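Long-range contact in RTX-adhesin (Marinomonas primoryensis, PDB 5IRB), which binds its Antarctic bacterium to diatoms and ice, this chain being a calcium-bound piece of the long adhesin made of beta-sandwich domains in a row: residues S211-T223 against V237-A249. Residues are numbered along the deposited sequence; the frame is centred on the assembly and turned at random.
Sequences SADAGTVTVNAIT and VAVSGTATGGDIA. With CA (calcium ion), chain D; CA (calcium ion), chain K.
The backbone N of Asp213 gives its hydrogen to Asp247 OD2 (2.8 Å), meeting that oxygen on its anti side, 33° out of the carboxylate plane, and Asp247 N returns a bond to Asp213 O, so Asp247 is held through both its backbone N and its carboxylate. The two carboxylates lie with their planes only 16° apart; a water bound to the calcium ion held by Ser211 O also donates to Asp247 OD2 at 2.5 Å, tying this turn to the metal site that Asp209 and Asp296 complete. Ile248 CD1 comes within 3.7 Å of Gly215 CA. From Thr216 the chains pair as antiparallel strands, the Thr216 N to Thr244 O bond being nearly straight at the carbonyl. Val217 turns to the sandwich interior, its CG2 against Ala243 CB, while Thr218 faces the other way. There Thr218 OG1 and Thr242 OG1 are modelled 2.4 Å apart; a hydrogen bond with either as donor is likely, but so short a length is doubtful. Val219 goes inward again, CG1 against Val239 CG1. Just past the strand, at Asn220, with CG beside the backbone N (chi1 -59°), ND2 reaches Ser240 OG at 2.7 Å, almost in the amide plane, and Asn220 N bonds to Ser240 O. Beyond it waters bridge the widening gap, and Thr223 lays CG2 across Val237 CG1 while OG1 binds the second calcium ion at 2.5 Å, alongside Asp225, Val227 and Glu232. This is an edge-strand pairing in an Ig-like beta-sandwich domain of a calcium-rich RTX adhesin, running between calcium sites at its two ends.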
loop_
_atom_site.group_PDB
_atom_site.type_symbol
_atom_site.label_atom_id
_atom_site.label_comp_id
_atom_site.label_asym_id
_atom_site.label_seq_id
_atom_site.Cartn_x
_atom_site.Cartn_y
_atom_site.Cartn_z
ATOM N N SER A 211 -9.601 -4.453 -23.732
ATOM C CA SER A 211 -10.205 -4.286 -25.050
ATOM C C SER A 211 -11.608 -3.748 -24.988
ATOM O O SER A 211 -12.359 -4.009 -24.044
ATOM C CB SER A 211 -10.210 -5.601 -25.842
ATOM O OG SER A 211 -11.044 -6.571 -25.250
ATOM N N ALA A 212 -11.927 -2.970 -26.015
ATOM C CA ALA A 212 -13.264 -2.483 -26.274
ATOM C C ALA A 212 -13.900 -3.382 -27.332
ATOM O O ALA A 212 -13.191 -4.090 -28.045
ATOM C CB ALA A 212 -13.234 -1.027 -26.731
ATOM N N ASP A 213 -15.230 -3.383 -27.399
ATOM C CA ASP A 213 -15.974 -4.369 -28.176
ATOM C C ASP A 213 -16.668 -3.757 -29.399
ATOM O O ASP A 213 -17.419 -2.799 -29.280
ATOM C CB ASP A 213 -17.010 -5.060 -27.292
ATOM C CG ASP A 213 -16.366 -5.849 -26.171
ATOM O OD1 ASP A 213 -15.360 -6.543 -26.445
ATOM O OD2 ASP A 213 -16.835 -5.745 -25.017
ATOM N N ALA A 214 -16.378 -4.310 -30.569
ATOM C CA ALA A 214 -17.021 -3.878 -31.807
ATOM C C ALA A 214 -18.508 -4.226 -31.769
ATOM O O ALA A 214 -18.905 -5.206 -31.133
ATOM C CB ALA A 214 -16.354 -4.520 -33.008
ATOM N N GLY A 215 -19.326 -3.391 -32.396
ATOM C CA GLY A 215 -20.733 -3.695 -32.596
ATOM C C GLY A 215 -21.013 -4.115 -34.029
ATOM O O GLY A 215 -20.270 -4.903 -34.622
ATOM N N THR A 216 -22.081 -3.553 -34.592
ATOM C CA THR A 216 -22.508 -3.840 -35.968
ATOM C C THR A 216 -22.794 -2.539 -36.688
ATOM O O THR A 216 -23.578 -1.708 -36.221
ATOM C CB THR A 216 -23.759 -4.726 -36.023
ATOM O OG1 THR A 216 -23.503 -5.953 -35.335
ATOM C CG2 THR A 216 -24.109 -5.062 -37.464
ATOM N N VAL A 217 -22.144 -2.373 -37.825
ATOM C CA VAL A 217 -22.364 -1.221 -38.672
ATOM C C VAL A 217 -22.928 -1.661 -40.013
ATOM O O VAL A 217 -22.437 -2.620 -40.603
ATOM C CB VAL A 217 -21.053 -0.458 -38.871
ATOM C CG1 VAL A 217 -21.164 0.546 -39.994
ATOM C CG2 VAL A 217 -20.679 0.230 -37.572
ATOM N N THR A 218 -23.962 -0.970 -40.485
ATOM C CA THR A 218 -24.556 -1.254 -41.794
ATOM C C THR A 218 -24.606 0.019 -42.637
ATOM O O THR A 218 -24.593 1.123 -42.093
ATOM C CB THR A 218 -26.000 -1.817 -41.654
ATOM O OG1 THR A 218 -26.878 -0.811 -41.133
ATOM C CG2 THR A 218 -26.036 -3.033 -40.727
ATOM N N VAL A 219 -24.667 -0.135 -43.974
ATOM C CA VAL A 219 -24.899 0.996 -44.865
ATOM C C VAL A 219 -26.179 0.727 -45.672
ATOM O O VAL A 219 -26.314 -0.334 -46.301
ATOM C CB VAL A 219 -23.709 1.224 -45.827
ATOM C CG1 VAL A 219 -23.945 2.435 -46.725
ATOM C CG2 VAL A 219 -22.367 1.339 -45.039
ATOM N N ASN A 220 -27.084 1.700 -45.705
ATOM C CA ASN A 220 -28.296 1.551 -46.486
ATOM C C ASN A 220 -27.995 1.622 -47.982
ATOM O O ASN A 220 -26.876 1.908 -48.383
ATOM C CB ASN A 220 -29.317 2.628 -46.110
ATOM C CG ASN A 220 -29.703 2.578 -44.645
ATOM O OD1 ASN A 220 -29.821 1.498 -44.064
ATOM N ND2 ASN A 220 -29.869 3.752 -44.029
ATOM N N ALA A 221 -29.017 1.382 -48.788
ATOM C CA ALA A 221 -28.945 1.523 -50.227
ATOM C C ALA A 221 -28.453 2.914 -50.604
ATOM O O ALA A 221 -28.770 3.903 -49.928
ATOM C CB ALA A 221 -30.333 1.239 -50.850
ATOM N N ILE A 222 -27.663 2.983 -51.664
ATOM C CA ILE A 222 -27.140 4.257 -52.132
ATOM C C ILE A 222 -28.167 4.869 -53.068
ATOM O O ILE A 222 -28.276 4.469 -54.227
ATOM C CB ILE A 222 -25.787 4.082 -52.836
ATOM C CG1 ILE A 222 -24.834 3.245 -51.967
ATOM C CG2 ILE A 222 -25.196 5.436 -53.240
ATOM C CD1 ILE A 222 -24.671 3.748 -50.560
ATOM N N THR A 223 -28.913 5.839 -52.544
ATOM C CA THR A 223 -30.240 6.231 -53.057
ATOM C C THR A 223 -31.199 5.027 -53.006
ATOM O O THR A 223 -30.790 3.899 -52.696
ATOM C CB THR A 223 -30.183 6.813 -54.491
ATOM O OG1 THR A 223 -29.748 5.802 -55.412
ATOM C CG2 THR A 223 -29.224 8.006 -54.545
ATOM N N VAL A 237 -25.513 13.320 -52.420
ATOM C CA VAL A 237 -26.277 12.153 -51.998
ATOM C C VAL A 237 -26.103 11.890 -50.502
ATOM O O VAL A 237 -24.978 11.863 -49.996
ATOM C CB VAL A 237 -25.873 10.896 -52.789
ATOM C CG1 VAL A 237 -26.446 9.651 -52.140
ATOM C CG2 VAL A 237 -26.352 11.002 -54.220
ATOM N N ALA A 238 -27.219 11.685 -49.804
ATOM C CA ALA A 238 -27.188 11.349 -48.381
ATOM C C ALA A 238 -26.920 9.859 -48.189
ATOM O O ALA A 238 -27.779 9.022 -48.488
ATOM C CB ALA A 238 -28.504 11.743 -47.711
ATOM N N VAL A 239 -25.722 9.529 -47.717
ATOM C CA VAL A 239 -25.393 8.156 -47.393
ATOM C C VAL A 239 -25.662 7.893 -45.908
ATOM O O VAL A 239 -25.198 8.639 -45.047
ATOM C CB VAL A 239 -23.926 7.852 -47.735
ATOM C CG1 VAL A 239 -23.568 6.424 -47.349
ATOM C CG2 VAL A 239 -23.670 8.119 -49.240
ATOM N N SER A 240 -26.407 6.828 -45.620
ATOM C CA SER A 240 -26.853 6.540 -44.265
ATOM C C SER A 240 -26.724 5.053 -43.939
ATOM O O SER A 240 -26.537 4.222 -44.843
ATOM C CB SER A 240 -28.304 7.000 -44.059
ATOM O OG SER A 240 -29.199 6.218 -44.825
ATOM N N GLY A 241 -26.795 4.736 -42.641
ATOM C CA GLY A 241 -26.699 3.371 -42.163
ATOM C C GLY A 241 -26.978 3.284 -40.669
ATOM O O GLY A 241 -27.562 4.201 -40.093
ATOM N N THR A 242 -26.633 2.144 -40.073
ATOM C CA THR A 242 -26.786 1.912 -38.638
ATOM C C THR A 242 -25.428 1.604 -37.984
ATOM O O THR A 242 -24.425 1.346 -38.670
ATOM C CB THR A 242 -27.786 0.770 -38.347
ATOM O OG1 THR A 242 -27.229 -0.480 -38.751
ATOM C CG2 THR A 242 -29.106 0.984 -39.103
ATOM N N ALA A 243 -25.405 1.683 -36.655
ATOM C CA ALA A 243 -24.195 1.470 -35.853
ATOM C C ALA A 243 -24.711 1.268 -34.434
ATOM O O ALA A 243 -25.145 2.220 -33.816
ATOM C CB ALA A 243 -23.253 2.647 -35.930
ATOM N N THR A 244 -24.774 0.011 -33.996
ATOM C CA THR A 244 -25.250 -0.373 -32.672
ATOM C C THR A 244 -24.470 -1.574 -32.166
ATOM O O THR A 244 -23.791 -2.234 -32.933
ATOM C CB THR A 244 -26.746 -0.761 -32.679
ATOM O OG1 THR A 244 -26.913 -1.913 -33.520
ATOM C CG2 THR A 244 -27.612 0.357 -33.228
ATOM N N GLY A 245 -24.623 -1.879 -30.881
ATOM C CA GLY A 245 -23.997 -3.041 -30.265
ATOM C C GLY A 245 -22.611 -2.765 -29.706
ATOM O O GLY A 245 -22.010 -1.719 -29.978
ATOM N N GLY A 246 -22.083 -3.715 -28.943
ATOM C CA GLY A 246 -20.748 -3.561 -28.381
ATOM C C GLY A 246 -20.632 -2.246 -27.631
ATOM O O GLY A 246 -21.541 -1.868 -26.893
ATOM N N ASP A 247 -19.526 -1.537 -27.835
ATOM C CA ASP A 247 -19.316 -0.243 -27.202
ATOM C C ASP A 247 -19.694 0.944 -28.076
ATOM O O ASP A 247 -19.374 2.088 -27.744
ATOM C CB ASP A 247 -17.850 -0.120 -26.788
ATOM C CG ASP A 247 -17.535 -0.965 -25.592
ATOM O OD1 ASP A 247 -18.373 -1.020 -24.663
ATOM O OD2 ASP A 247 -16.493 -1.630 -25.634
ATOM N N ILE A 248 -20.377 0.688 -29.187
ATOM C CA ILE A 248 -20.814 1.787 -30.046
ATOM C C ILE A 248 -21.779 2.683 -29.265
ATOM O O ILE A 248 -22.678 2.195 -28.572
ATOM C CB ILE A 248 -21.490 1.282 -31.359
ATOM C CG1 ILE A 248 -20.478 0.528 -32.227
ATOM C CG2 ILE A 248 -22.100 2.444 -32.128
ATOM C CD1 ILE A 248 -21.068 -0.089 -33.513
ATOM N N ALA A 249 -21.608 3.995 -29.381
ATOM C CA ALA A 249 -22.433 4.904 -28.606
ATOM C C ALA A 249 -22.804 6.140 -29.413
ATOM O O ALA A 249 -22.076 6.522 -30.325
ATOM C CB ALA A 249 -21.703 5.310 -27.340
HETATM CA CA CA D . -13.686 -3.300 -22.210
HETATM CA CA CA K . -30.808 5.950 -57.632
HETATM O O HOH W 1 -15.516 -3.234 -23.948
HETATM O O HOH W 2 -19.429 -3.918 -24.696
HETATM O O HOH W 3 -26.123 -1.714 -36.506
HETATM O O HOH W 4 -30.440 4.758 -41.189
HETATM O O HOH W 5 -27.024 5.089 -47.810
HETATM O O HOH W 6 -28.854 6.646 -50.027
HETATM O O HOH W 7 -14.041 -5.375 -21.957
HETATM O O HOH W 8 -15.546 -2.619 -20.950
HETATM O O HOH W 9 -31.613 5.882 -59.829
HETATM O O HOH W 10 -32.985 6.525 -56.579
#